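Long-range contacts in uncharacterized protein Q6HG14 (Bacillus thuringiensis serovar konkukian, PDB 3F08), which is of unknown function but, as a Bet v 1-like protein of the polyketide cyclase and lipid transport family, probably binds a small hydrophobic ligand: residues D29-Y33 / D127-L132; G23-L27 / G43-L48; M1-S7 / V101-F107. The protein carries 5 engineered substitutions. All blocks are in the same frame, centred on the assembly; numbering follows the deposited sequence.

Overall arrangement
In sequence the segments run 1-7, 23-27, 29-33, 43-48, 101-107, 127-132, so contact 1 interleaves with both others and contact 2 nests inside the loop closed by contact 3. Contact 3 joins edge strand 3-10 to 99-109; contact 2 reaches the same antiparallel sheet at strand 45-49, their centres about 20 Å apart on opposite sides of the chain's centre. Contact 1 sets the loop before strand 36-40, which also supplies 23-27 of contact 2 (centres about 15 Å apart), against helix 114-137. It touches contact 3, centres about 17 Å apart, through Trp30 on Trp103 and Leu129 and Leu132 on Val101. Together they tie helix, loop and curved sheet into the Bet v 1-like helix-grip fold.

Contact 1: D29-Y33 / D127-L132; sequences DWLPY and DGLKAL
Trp30 and Leu132 meet at an oblique angle, with CE3 of the indole 3.9 Å from Leu132 CB, and they begin the apolar part of a contact that buries 284 Å² in all. CG of Trp30 sits between its backbone N and carbonyl carbon (chi1 55°), and from there the six-membered ring reaches the helix. Farther along the loop, Pro32 CD approaches Ala131 CB at 4.0 Å, and Leu31 CD1 comes as near to Gly128 CA, at 3.9 Å. The same Leu31 methyl stands over one face of the indole, 3.2 Å above its plane and displaced toward the rim; it covers part of the ring while also approaching Gly128.

In the helix-grip architecture of Bet v 1-like proteins a long C-terminal helix lies across a curved antiparallel sheet; here helix 114-137 takes that place, and the loop after helix 14-21 closes against it. Trp30 and Leu132 both also touch Leu20 and Ile21 of that shorter helix.

Contacts between polar atoms and carbon form a second group. Gly128 O lies in the indole plane at the ring's edge, 3.6 Å from Trp30 CZ3, while it also accepts the helical bond from Leu132 N. On the loop side, Trp30 O faces the methyl of Ala131 at 3.6 Å from CB. Tyr33 brings its hydroxyl down on the helix backbone, OH being 3.2 Å from Gly128 CA; Gly128 N is equally near, but the angle there is too poor for a hydrogen bond.

Contact 2: G23-L27 / G43-L48; sequences GFNSL and GRVRHL
Phe24 carries CG anti to its backbone N, and Arg46 has CG between its own N and carbonyl carbon (chi1 66°) with the chain extended from there to NE; these two settings lay the arginine across the phenyl face. The loop following helix 14-21 is thereby set against strand 45-49 of the antiparallel sheet of the Bet v 1-like fold. Arg46 CD stands 3.5 Å from the Phe24 ring centroid, close to the normal, a CH-pi contact, and the guanidinium stacks almost parallel to the ring, planes 9° apart and centres separated by 4.1 Å. On the opposite face of the guanidinium, Leu27 CD1 lies over the centre, 3.6 Å from Arg46 CZ, and the same methyl reaches Leu48 CD1.

The edge is used separately: Arg46 NH1 donates to Phe24 O at 2.9 Å and 171°, in the carbonyl plane and on a lone pair. That carbonyl belongs to the type I turn Gly23-Ser26, so one residue offers Arg46 both its ring and its backbone.

Outside the segments, Glu58 forms a salt bridge with NH2, and Tyr70 OH bonds to NH1. With both faces covered and both terminal nitrogens bonded, the guanidinium should have little freedom to rotate.

Contact 3: M1-S7 / V101-F107; sequences MAHTTTS and VEWSGTF
Ala2 opens the pairing of the N-terminal strand with residues 101-107 of strand 99-109: its carbonyl oxygen accepts Phe107 N at 2.9 Å and lies over the centre of the Phe107 ring, while Ala2 CB packs on CE2 of that ring. The two strands form an antiparallel pair at the edge of the Bet v 1-like sheet, with local axes 4.7 Å apart and directions differing by 174°.

His3 faces Thr106 in a non-hydrogen-bonded pair, and His3 CA lies 3.1 Å from Gly105 O, a bent CA-H...O contact. Its ring turns back toward the chain start, where ND1 donates to the carbonyl of the poorly ordered Met1.

Thr4 pairs with Gly105 through two hydrogen bonds, N to O and O to N. With CG2 between the backbone N and carbonyl carbon, its methyl meets the edge of the Phe107 ring near the ring plane, at CE1. Toward helix 114-137, Thr4 touches Val121 and His122.

Thr5 stands on the other side of the sheet, opposite Ser104, and its CG2 lies 3.6 Å from Glu102 CG; the Glu102 carboxylate continues to a salt bridge with Lys91.

Thr6 repeats the doubly bonded pattern with Trp103, whose indole stacks on Tyr125 of the same helix. Of these two bonds, Trp103 N to Thr6 O is nearly straight, at 178°.

Ser7 closes the series opposite Glu102, its CA 3.3 Å from Val101 O in another bent CA-H...O contact.

Contact 1: D29-Y33 / D127-L132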
ATOM      1  N   ASP B  29      -6.903  13.076  -8.394  1.00 19.79           N
ATOM      2  CA  ASP B  29      -8.266  12.759  -8.799  1.00 19.76           C
ATOM      3  C   ASP B  29      -9.272  13.501  -7.918  1.00 19.76           C
ATOM      4  O   ASP B  29     -10.464  13.503  -8.209  1.00 21.59           O
ATOM      5  CB  ASP B  29      -8.552  11.257  -8.703  1.00 21.26           C
ATOM      6  CG  ASP B  29      -7.831  10.452  -9.760  1.00 22.41           C
ATOM      7  OD1 ASP B  29      -7.486  11.027 -10.810  1.00 20.33           O
ATOM      8  OD2 ASP B  29      -7.628   9.236  -9.545  1.00 22.57           O
ATOM      9  N   TRP B  30      -8.810  14.112  -6.830  1.00 18.09           N
ATOM     10  CA  TRP B  30      -9.732  14.841  -5.964  1.00 17.64           C
ATOM     11  C   TRP B  30      -9.170  16.102  -5.324  1.00 19.03           C
ATOM     12  O   TRP B  30      -9.898  16.836  -4.661  1.00 20.77           O
ATOM     13  CB  TRP B  30     -10.310  13.918  -4.879  1.00 16.96           C
ATOM     14  CG  TRP B  30      -9.307  13.196  -4.019  1.00 13.84           C
ATOM     15  CD1 TRP B  30      -8.552  12.118  -4.367  1.00 15.03           C
ATOM     16  CD2 TRP B  30      -9.014  13.464  -2.642  1.00 13.40           C
ATOM     17  NE1 TRP B  30      -7.812  11.691  -3.292  1.00 13.71           N
ATOM     18  CE2 TRP B  30      -8.079  12.501  -2.219  1.00 14.35           C
ATOM     19  CE3 TRP B  30      -9.459  14.429  -1.722  1.00 15.64           C
ATOM     20  CZ2 TRP B  30      -7.575  12.468  -0.910  1.00 15.95           C
ATOM     21  CZ3 TRP B  30      -8.960  14.397  -0.422  1.00 13.45           C
ATOM     22  CH2 TRP B  30      -8.026  13.421  -0.030  1.00 15.29           C
ATOM     23  N   LEU B  31      -7.883  16.358  -5.535  1.00 21.02           N
ATOM     24  CA  LEU B  31      -7.218  17.549  -5.005  1.00 22.37           C
ATOM     25  C   LEU B  31      -6.753  18.387  -6.199  1.00 24.03           C
ATOM     26  O   LEU B  31      -5.767  18.056  -6.855  1.00 22.70           O
ATOM     27  CB  LEU B  31      -6.011  17.143  -4.157  1.00 22.38           C
ATOM     28  CG  LEU B  31      -6.006  17.401  -2.649  1.00 24.11           C
ATOM     29  CD1 LEU B  31      -7.323  16.987  -2.044  1.00 22.96           C
ATOM     30  CD2 LEU B  31      -4.855  16.636  -2.005  1.00 21.76           C
ATOM     31  N   PRO B  32      -7.464  19.483  -6.495  1.00 26.48           N
ATOM     32  CA  PRO B  32      -7.137  20.378  -7.614  1.00 28.24           C
ATOM     33  C   PRO B  32      -5.746  21.016  -7.586  1.00 27.40           C
ATOM     34  O   PRO B  32      -5.147  21.243  -8.635  1.00 27.81           O
ATOM     35  CB  PRO B  32      -8.249  21.428  -7.548  1.00 29.15           C
ATOM     36  CG  PRO B  32      -9.417  20.641  -7.001  1.00 28.40           C
ATOM     37  CD  PRO B  32      -8.746  19.866  -5.881  1.00 27.19           C
ATOM     38  N   TYR B  33      -5.233  21.303  -6.397  1.00 26.33           N
ATOM     39  CA  TYR B  33      -3.926  21.935  -6.282  1.00 26.89           C
ATOM     40  C   TYR B  33      -2.744  20.978  -6.385  1.00 26.56           C
ATOM     41  O   TYR B  33      -1.594  21.380  -6.216  1.00 26.75           O
ATOM     42  CB  TYR B  33      -3.861  22.741  -4.987  1.00 29.76           C
ATOM     43  CG  TYR B  33      -4.657  22.129  -3.863  1.00 32.27           C
ATOM     44  CD1 TYR B  33      -4.076  21.221  -2.980  1.00 34.08           C
ATOM     45  CD2 TYR B  33      -5.997  22.465  -3.676  1.00 33.17           C
ATOM     46  CE1 TYR B  33      -4.811  20.668  -1.929  1.00 33.66           C
ATOM     47  CE2 TYR B  33      -6.740  21.918  -2.635  1.00 32.67           C
ATOM     48  CZ  TYR B  33      -6.144  21.025  -1.762  1.00 33.72           C
ATOM     49  OH  TYR B  33      -6.864  20.519  -0.702  1.00 30.89           O
ATOM     50  N   ASP B 127      -8.994  21.807   3.900  1.00 17.59           N
ATOM     51  CA  ASP B 127      -9.091  22.221   2.500  1.00 18.04           C
ATOM     52  C   ASP B 127      -9.292  20.999   1.624  1.00 16.64           C
ATOM     53  O   ASP B 127     -10.068  21.027   0.668  1.00 16.47           O
ATOM     54  CB  ASP B 127      -7.820  22.941   2.046  1.00 20.65           C
ATOM     55  CG  ASP B 127      -7.759  24.371   2.524  1.00 25.01           C
ATOM     56  OD1 ASP B 127      -8.823  24.923   2.886  1.00 25.58           O
ATOM     57  OD2 ASP B 127      -6.648  24.947   2.515  1.00 26.70           O
ATOM     58  N   GLY B 128      -8.579  19.926   1.957  1.00 16.72           N
ATOM     59  CA  GLY B 128      -8.687  18.693   1.197  1.00 16.61           C
ATOM     60  C   GLY B 128     -10.068  18.070   1.263  1.00 17.01           C
ATOM     61  O   GLY B 128     -10.581  17.590   0.259  1.00 20.22           O
ATOM     62  N   LEU B 129     -10.679  18.075   2.443  1.00 17.64           N
ATOM     63  CA  LEU B 129     -12.006  17.498   2.601  1.00 17.50           C
ATOM     64  C   LEU B 129     -13.064  18.346   1.909  1.00 17.57           C
ATOM     65  O   LEU B 129     -14.064  17.822   1.433  1.00 18.89           O
ATOM     66  CB  LEU B 129     -12.344  17.324   4.083  1.00 14.44           C
ATOM     67  CG  LEU B 129     -11.453  16.329   4.838  1.00 16.87           C
ATOM     68  CD1 LEU B 129     -11.992  16.140   6.243  1.00 17.61           C
ATOM     69  CD2 LEU B 129     -11.421  14.986   4.101  1.00 16.35           C
ATOM     70  N   LYS B 130     -12.856  19.657   1.858  1.00 18.74           N
ATOM     71  CA  LYS B 130     -13.806  20.519   1.164  1.00 19.53           C
ATOM     72  C   LYS B 130     -13.674  20.210  -0.325  1.00 17.84           C
ATOM     73  O   LYS B 130     -14.663  20.204  -1.059  1.00 17.48           O
ATOM     74  CB  LYS B 130     -13.500  21.997   1.428  1.00 22.76           C
ATOM     75  CG  LYS B 130     -13.851  22.458   2.841  1.00 27.33           C
ATOM     76  CD  LYS B 130     -13.525  23.932   3.050  1.00 32.99           C
ATOM     77  CE  LYS B 130     -13.866  24.391   4.467  1.00 35.67           C
ATOM     78  NZ  LYS B 130     -13.395  25.783   4.719  1.00 35.76           N
ATOM     79  N   ALA B 131     -12.444  19.937  -0.755  1.00 14.86           N
ATOM     80  CA  ALA B 131     -12.173  19.608  -2.147  1.00 14.09           C
ATOM     81  C   ALA B 131     -12.823  18.263  -2.459  1.00 13.40           C
ATOM     82  O   ALA B 131     -13.369  18.068  -3.541  1.00 11.85           O
ATOM     83  CB  ALA B 131     -10.664  19.547  -2.397  1.00 14.06           C
ATOM     84  N   LEU B 132     -12.778  17.342  -1.502  1.00 11.15           N
ATOM     85  CA  LEU B 132     -13.393  16.032  -1.697  1.00 13.14           C
ATOM     86  C   LEU B 132     -14.915  16.181  -1.825  1.00 15.04           C
ATOM     87  O   LEU B 132     -15.554  15.492  -2.622  1.00 15.34           O
ATOM     88  CB  LEU B 132     -13.058  15.110  -0.512  1.00 13.20           C
ATOM     89  CG  LEU B 132     -13.664  13.700  -0.524  1.00 13.58           C
ATOM     90  CD1 LEU B 132     -13.225  12.963  -1.780  1.00 13.10           C
ATOM     91  CD2 LEU B 132     -13.236  12.933   0.730  1.00 10.96           C
TER

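Contact 2: G23-L27 / G43-L48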
ATOM      1  N   GLY B  23      -6.607   5.238  -3.410  1.00 12.12           N
ATOM      2  CA  GLY B  23      -5.350   5.106  -4.126  1.00 12.17           C
ATOM      3  C   GLY B  23      -4.307   6.065  -3.598  1.00 12.21           C
ATOM      4  O   GLY B  23      -4.549   7.270  -3.504  1.00 12.52           O
ATOM      5  N   PHE B  24      -3.140   5.536  -3.255  1.00 11.18           N
ATOM      6  CA  PHE B  24      -2.075   6.370  -2.734  1.00 10.58           C
ATOM      7  C   PHE B  24      -1.610   7.379  -3.785  1.00 11.35           C
ATOM      8  O   PHE B  24      -1.213   8.494  -3.449  1.00  9.46           O
ATOM      9  CB  PHE B  24      -0.914   5.492  -2.268  1.00  9.78           C
ATOM     10  CG  PHE B  24       0.087   6.213  -1.412  1.00  9.34           C
ATOM     11  CD1 PHE B  24      -0.322   6.904  -0.271  1.00 10.58           C
ATOM     12  CD2 PHE B  24       1.439   6.191  -1.735  1.00  9.91           C
ATOM     13  CE1 PHE B  24       0.608   7.566   0.542  1.00  8.32           C
ATOM     14  CE2 PHE B  24       2.382   6.844  -0.934  1.00  7.94           C
ATOM     15  CZ  PHE B  24       1.962   7.533   0.205  1.00  8.22           C
ATOM     16  N   ASN B  25      -1.679   6.999  -5.057  1.00 12.50           N
ATOM     17  CA  ASN B  25      -1.262   7.900  -6.133  1.00 13.10           C
ATOM     18  C   ASN B  25      -2.438   8.666  -6.733  1.00 12.57           C
ATOM     19  O   ASN B  25      -2.293   9.328  -7.760  1.00 10.90           O
ATOM     20  CB  ASN B  25      -0.577   7.122  -7.261  1.00 13.24           C
ATOM     21  CG  ASN B  25       0.262   8.021  -8.152  1.00 11.91           C
ATOM     22  OD1 ASN B  25       0.095   8.051  -9.375  1.00 13.83           O
ATOM     23  ND2 ASN B  25       1.172   8.761  -7.539  1.00  9.02           N
ATOM     24  N   SER B  26      -3.592   8.605  -6.082  1.00 12.91           N
ATOM     25  CA  SER B  26      -4.779   9.257  -6.624  1.00 15.90           C
ATOM     26  C   SER B  26      -5.147  10.668  -6.163  1.00 14.31           C
ATOM     27  O   SER B  26      -6.208  11.168  -6.524  1.00 14.58           O
ATOM     28  CB  SER B  26      -5.985   8.333  -6.430  1.00 16.46           C
ATOM     29  OG  SER B  26      -5.739   7.087  -7.063  1.00 20.88           O
ATOM     30  N   LEU B  27      -4.285  11.323  -5.396  1.00 15.46           N
ATOM     31  CA  LEU B  27      -4.604  12.672  -4.931  1.00 16.47           C
ATOM     32  C   LEU B  27      -5.060  13.636  -6.027  1.00 16.45           C
ATOM     33  O   LEU B  27      -5.934  14.471  -5.796  1.00 14.88           O
ATOM     34  CB  LEU B  27      -3.417  13.284  -4.180  1.00 15.28           C
ATOM     35  CG  LEU B  27      -3.096  12.658  -2.815  1.00 17.17           C
ATOM     36  CD1 LEU B  27      -1.938  13.402  -2.174  1.00 11.66           C
ATOM     37  CD2 LEU B  27      -4.329  12.703  -1.906  1.00 11.49           C
ATOM     38  N   GLY B  43       5.625   1.531  -5.553  1.00 16.58           N
ATOM     39  CA  GLY B  43       4.322   2.040  -5.157  1.00 14.60           C
ATOM     40  C   GLY B  43       4.238   2.501  -3.711  1.00 14.62           C
ATOM     41  O   GLY B  43       3.169   2.917  -3.248  1.00 14.43           O
ATOM     42  N   ARG B  44       5.363   2.439  -3.000  1.00 12.60           N
ATOM     43  CA  ARG B  44       5.427   2.839  -1.591  1.00 11.71           C
ATOM     44  C   ARG B  44       5.691   4.327  -1.359  1.00 12.80           C
ATOM     45  O   ARG B  44       5.507   4.828  -0.252  1.00 14.27           O
ATOM     46  CB  ARG B  44       6.519   2.039  -0.872  1.00 11.58           C
ATOM     47  CG  ARG B  44       6.180   0.588  -0.604  1.00 10.99           C
ATOM     48  CD  ARG B  44       7.404  -0.165  -0.093  1.00 11.90           C
ATOM     49  NE  ARG B  44       8.355  -0.422  -1.172  1.00 15.18           N
ATOM     50  CZ  ARG B  44       9.500  -1.083  -1.030  1.00 12.73           C
ATOM     51  NH1 ARG B  44       9.861  -1.556   0.153  1.00 14.77           N
ATOM     52  NH2 ARG B  44      10.275  -1.294  -2.082  1.00 15.54           N
ATOM     53  N   VAL B  45       6.132   5.028  -2.393  1.00 12.22           N
ATOM     54  CA  VAL B  45       6.438   6.441  -2.252  1.00 12.31           C
ATOM     55  C   VAL B  45       5.738   7.239  -3.343  1.00 13.16           C
ATOM     56  O   VAL B  45       5.728   6.834  -4.510  1.00 13.95           O
ATOM     57  CB  VAL B  45       7.977   6.661  -2.331  1.00 12.78           C
ATOM     58  CG1 VAL B  45       8.309   8.144  -2.301  1.00 12.51           C
ATOM     59  CG2 VAL B  45       8.662   5.952  -1.159  1.00 11.05           C
ATOM     60  N   ARG B  46       5.126   8.354  -2.963  1.00 12.02           N
ATOM     61  CA  ARG B  46       4.450   9.178  -3.948  1.00 12.86           C
ATOM     62  C   ARG B  46       5.105  10.544  -4.048  1.00 14.34           C
ATOM     63  O   ARG B  46       5.474  11.154  -3.042  1.00 14.65           O
ATOM     64  CB  ARG B  46       2.948   9.320  -3.627  1.00 12.49           C
ATOM     65  CG  ARG B  46       2.604  10.068  -2.352  1.00  8.67           C
ATOM     66  CD  ARG B  46       1.099  10.020  -2.104  1.00  9.15           C
ATOM     67  NE  ARG B  46       0.709  10.693  -0.863  1.00  7.95           N
ATOM     68  CZ  ARG B  46      -0.510  10.635  -0.332  1.00  9.50           C
ATOM     69  NH1 ARG B  46      -1.469   9.934  -0.933  1.00  8.36           N
ATOM     70  NH2 ARG B  46      -0.775  11.273   0.803  1.00  7.99           N
ATOM     71  N   HIS B  47       5.277  11.000  -5.284  1.00 14.94           N
ATOM     72  CA  HIS B  47       5.874  12.296  -5.560  1.00 15.38           C
ATOM     73  C   HIS B  47       4.747  13.197  -6.010  1.00 15.26           C
ATOM     74  O   HIS B  47       4.174  13.002  -7.080  1.00 15.54           O
ATOM     75  CB  HIS B  47       6.926  12.188  -6.668  1.00 15.79           C
ATOM     76  CG  HIS B  47       8.181  11.497  -6.238  1.00 18.60           C
ATOM     77  ND1 HIS B  47       8.209  10.175  -5.847  1.00 20.44           N
ATOM     78  CD2 HIS B  47       9.451  11.951  -6.122  1.00 18.97           C
ATOM     79  CE1 HIS B  47       9.442   9.845  -5.508  1.00 19.60           C
ATOM     80  NE2 HIS B  47      10.216  10.904  -5.665  1.00 21.06           N
ATOM     81  N   LEU B  48       4.430  14.182  -5.180  1.00 15.09           N
ATOM     82  CA  LEU B  48       3.354  15.113  -5.466  1.00 16.66           C
ATOM     83  C   LEU B  48       3.894  16.440  -5.956  1.00 18.73           C
ATOM     84  O   LEU B  48       4.756  17.046  -5.320  1.00 20.42           O
ATOM     85  CB  LEU B  48       2.532  15.346  -4.201  1.00 15.00           C
ATOM     86  CG  LEU B  48       2.158  14.076  -3.440  1.00 14.47           C
ATOM     87  CD1 LEU B  48       1.538  14.453  -2.100  1.00 16.08           C
ATOM     88  CD2 LEU B  48       1.212  13.233  -4.283  1.00 12.47           C
TER

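Contact 3: M1-S7 / V101-F107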
HETATM    1  N   MSE B   1       4.284  14.724  20.294  1.00 56.23           N
HETATM    2  CA  MSE B   1       3.028  14.855  21.089  1.00 54.99           C
HETATM    3  C   MSE B   1       1.898  15.526  20.310  1.00 49.65           C
HETATM    4  O   MSE B   1       0.756  15.061  20.348  1.00 48.84           O
HETATM    5  CB  MSE B   1       3.302  15.646  22.380  1.00 63.53           C
HETATM    6  CG  MSE B   1       2.061  16.275  23.043  1.00 73.86           C
HETATM    7 SE   MSE B   1       0.640  15.038  23.569  1.00 90.05          SE
HETATM    8  CE  MSE B   1       1.250  14.603  25.360  1.00 84.78           C
ATOM      9  N   ALA B   2       2.223  16.611  19.603  1.00 41.42           N
ATOM     10  CA  ALA B   2       1.236  17.374  18.841  1.00 33.91           C
ATOM     11  C   ALA B   2       0.409  16.535  17.874  1.00 30.74           C
ATOM     12  O   ALA B   2       0.935  15.655  17.193  1.00 25.58           O
ATOM     13  CB  ALA B   2       1.917  18.496  18.092  1.00 33.78           C
ATOM     14  N   HIS B   3      -0.890  16.823  17.813  1.00 26.75           N
ATOM     15  CA  HIS B   3      -1.798  16.086  16.941  1.00 26.30           C
ATOM     16  C   HIS B   3      -3.002  16.930  16.552  1.00 24.54           C
ATOM     17  O   HIS B   3      -3.310  17.928  17.196  1.00 23.84           O
ATOM     18  CB  HIS B   3      -2.299  14.823  17.646  1.00 26.54           C
ATOM     19  CG  HIS B   3      -3.006  15.096  18.939  1.00 31.84           C
ATOM     20  ND1 HIS B   3      -2.341  15.490  20.082  1.00 32.30           N
ATOM     21  CD2 HIS B   3      -4.321  15.060  19.264  1.00 32.22           C
ATOM     22  CE1 HIS B   3      -3.216  15.684  21.053  1.00 33.69           C
ATOM     23  NE2 HIS B   3      -4.425  15.431  20.583  1.00 32.68           N
ATOM     24  N   THR B   4      -3.686  16.521  15.493  1.00 21.53           N
ATOM     25  CA  THR B   4      -4.872  17.234  15.065  1.00 19.99           C
ATOM     26  C   THR B   4      -5.717  16.304  14.210  1.00 20.01           C
ATOM     27  O   THR B   4      -5.207  15.350  13.619  1.00 19.25           O
ATOM     28  CB  THR B   4      -4.520  18.521  14.268  1.00 19.53           C
ATOM     29  OG1 THR B   4      -5.685  19.346  14.161  1.00 15.62           O
ATOM     30  CG2 THR B   4      -4.025  18.178  12.870  1.00 18.29           C
ATOM     31  N   THR B   5      -7.014  16.569  14.160  1.00 18.94           N
ATOM     32  CA  THR B   5      -7.915  15.753  13.371  1.00 20.43           C
ATOM     33  C   THR B   5      -9.090  16.591  12.919  1.00 22.48           C
ATOM     34  O   THR B   5      -9.498  17.530  13.603  1.00 21.27           O
ATOM     35  CB  THR B   5      -8.490  14.584  14.184  1.00 20.14           C
ATOM     36  OG1 THR B   5      -7.425  13.785  14.704  1.00 25.95           O
ATOM     37  CG2 THR B   5      -9.373  13.713  13.302  1.00 20.26           C
ATOM     38  N   THR B   6      -9.620  16.266  11.751  1.00 21.43           N
ATOM     39  CA  THR B   6     -10.785  16.966  11.256  1.00 24.31           C
ATOM     40  C   THR B   6     -11.618  15.919  10.542  1.00 25.54           C
ATOM     41  O   THR B   6     -11.088  14.955   9.988  1.00 24.82           O
ATOM     42  CB  THR B   6     -10.428  18.124  10.297  1.00 24.93           C
ATOM     43  OG1 THR B   6     -11.612  18.882  10.018  1.00 26.76           O
ATOM     44  CG2 THR B   6      -9.855  17.597   8.997  1.00 26.10           C
ATOM     45  N   SER B   7     -12.928  16.096  10.578  1.00 26.65           N
ATOM     46  CA  SER B   7     -13.823  15.145   9.955  1.00 28.61           C
ATOM     47  C   SER B   7     -14.904  15.865   9.176  1.00 28.50           C
ATOM     48  O   SER B   7     -15.184  17.037   9.421  1.00 27.94           O
ATOM     49  CB  SER B   7     -14.455  14.264  11.030  1.00 27.66           C
ATOM     50  OG  SER B   7     -15.510  13.504  10.484  1.00 36.29           O
ATOM     51  N   VAL B 101     -15.535  10.975   6.552  1.00 15.58           N
ATOM     52  CA  VAL B 101     -14.123  10.923   6.249  1.00 15.93           C
ATOM     53  C   VAL B 101     -13.349  11.662   7.328  1.00 17.21           C
ATOM     54  O   VAL B 101     -13.611  12.828   7.615  1.00 15.84           O
ATOM     55  CB  VAL B 101     -13.838  11.532   4.878  1.00 16.03           C
ATOM     56  CG1 VAL B 101     -12.349  11.432   4.574  1.00 12.83           C
ATOM     57  CG2 VAL B 101     -14.668  10.801   3.809  1.00 13.45           C
ATOM     58  N   GLU B 102     -12.394  10.961   7.926  1.00 16.86           N
ATOM     59  CA  GLU B 102     -11.589  11.511   9.003  1.00 18.22           C
ATOM     60  C   GLU B 102     -10.125  11.582   8.580  1.00 16.77           C
ATOM     61  O   GLU B 102      -9.559  10.603   8.084  1.00 15.85           O
ATOM     62  CB  GLU B 102     -11.754  10.613  10.231  1.00 21.63           C
ATOM     63  CG  GLU B 102     -11.258  11.177  11.535  1.00 29.15           C
ATOM     64  CD  GLU B 102     -11.701  10.321  12.713  1.00 35.05           C
ATOM     65  OE1 GLU B 102     -11.175   9.199  12.879  1.00 37.13           O
ATOM     66  OE2 GLU B 102     -12.596  10.762  13.463  1.00 39.34           O
ATOM     67  N   TRP B 103      -9.525  12.751   8.761  1.00 14.47           N
ATOM     68  CA  TRP B 103      -8.125  12.970   8.411  1.00 14.91           C
ATOM     69  C   TRP B 103      -7.437  13.418   9.694  1.00 15.21           C
ATOM     70  O   TRP B 103      -7.832  14.415  10.294  1.00 14.77           O
ATOM     71  CB  TRP B 103      -8.010  14.071   7.350  1.00 12.84           C
ATOM     72  CG  TRP B 103      -6.764  14.000   6.527  1.00 14.47           C
ATOM     73  CD1 TRP B 103      -5.574  13.429   6.878  1.00 14.53           C
ATOM     74  CD2 TRP B 103      -6.578  14.536   5.208  1.00 16.61           C
ATOM     75  NE1 TRP B 103      -4.659  13.578   5.861  1.00 15.41           N
ATOM     76  CE2 TRP B 103      -5.249  14.254   4.828  1.00 14.34           C
ATOM     77  CE3 TRP B 103      -7.406  15.235   4.317  1.00 16.29           C
ATOM     78  CZ2 TRP B 103      -4.729  14.639   3.588  1.00 17.66           C
ATOM     79  CZ3 TRP B 103      -6.887  15.621   3.084  1.00 18.46           C
ATOM     80  CH2 TRP B 103      -5.557  15.321   2.733  1.00 18.19           C
ATOM     81  N   SER B 104      -6.413  12.687  10.118  1.00 14.76           N
ATOM     82  CA  SER B 104      -5.725  13.046  11.349  1.00 17.49           C
ATOM     83  C   SER B 104      -4.208  12.939  11.233  1.00 17.62           C
ATOM     84  O   SER B 104      -3.682  12.238  10.364  1.00 16.69           O
ATOM     85  CB  SER B 104      -6.210  12.154  12.491  1.00 18.02           C
ATOM     86  OG  SER B 104      -5.825  10.814  12.257  1.00 26.50           O
ATOM     87  N   GLY B 105      -3.508  13.635  12.123  1.00 15.37           N
ATOM     88  CA  GLY B 105      -2.063  13.591  12.094  1.00 17.35           C
ATOM     89  C   GLY B 105      -1.389  13.852  13.424  1.00 18.22           C
ATOM     90  O   GLY B 105      -1.947  14.509  14.313  1.00 19.24           O
ATOM     91  N   THR B 106      -0.183  13.307  13.558  1.00 17.20           N
ATOM     92  CA  THR B 106       0.640  13.476  14.747  1.00 15.86           C
ATOM     93  C   THR B 106       1.980  13.977  14.230  1.00 16.24           C
ATOM     94  O   THR B 106       2.467  13.525  13.189  1.00 14.26           O
ATOM     95  CB  THR B 106       0.820  12.150  15.501  1.00 17.49           C
ATOM     96  OG1 THR B 106       1.408  11.179  14.632  1.00 21.78           O
ATOM     97  CG2 THR B 106      -0.527  11.627  15.974  1.00 17.08           C
ATOM     98  N   PHE B 107       2.579  14.915  14.951  1.00 14.77           N
ATOM     99  CA  PHE B 107       3.831  15.500  14.504  1.00 16.72           C
ATOM    100  C   PHE B 107       4.468  16.332  15.612  1.00 18.81           C
ATOM    101  O   PHE B 107       3.844  16.605  16.638  1.00 16.58           O
ATOM    102  CB  PHE B 107       3.545  16.407  13.313  1.00 15.41           C
ATOM    103  CG  PHE B 107       2.317  17.256  13.504  1.00 16.46           C
ATOM    104  CD1 PHE B 107       1.056  16.771  13.151  1.00 18.85           C
ATOM    105  CD2 PHE B 107       2.407  18.506  14.110  1.00 17.35           C
ATOM    106  CE1 PHE B 107      -0.101  17.513  13.412  1.00 19.20           C
ATOM    107  CE2 PHE B 107       1.261  19.259  14.377  1.00 18.55           C
ATOM    108  CZ  PHE B 107       0.003  18.763  14.027  1.00 19.60           C
TER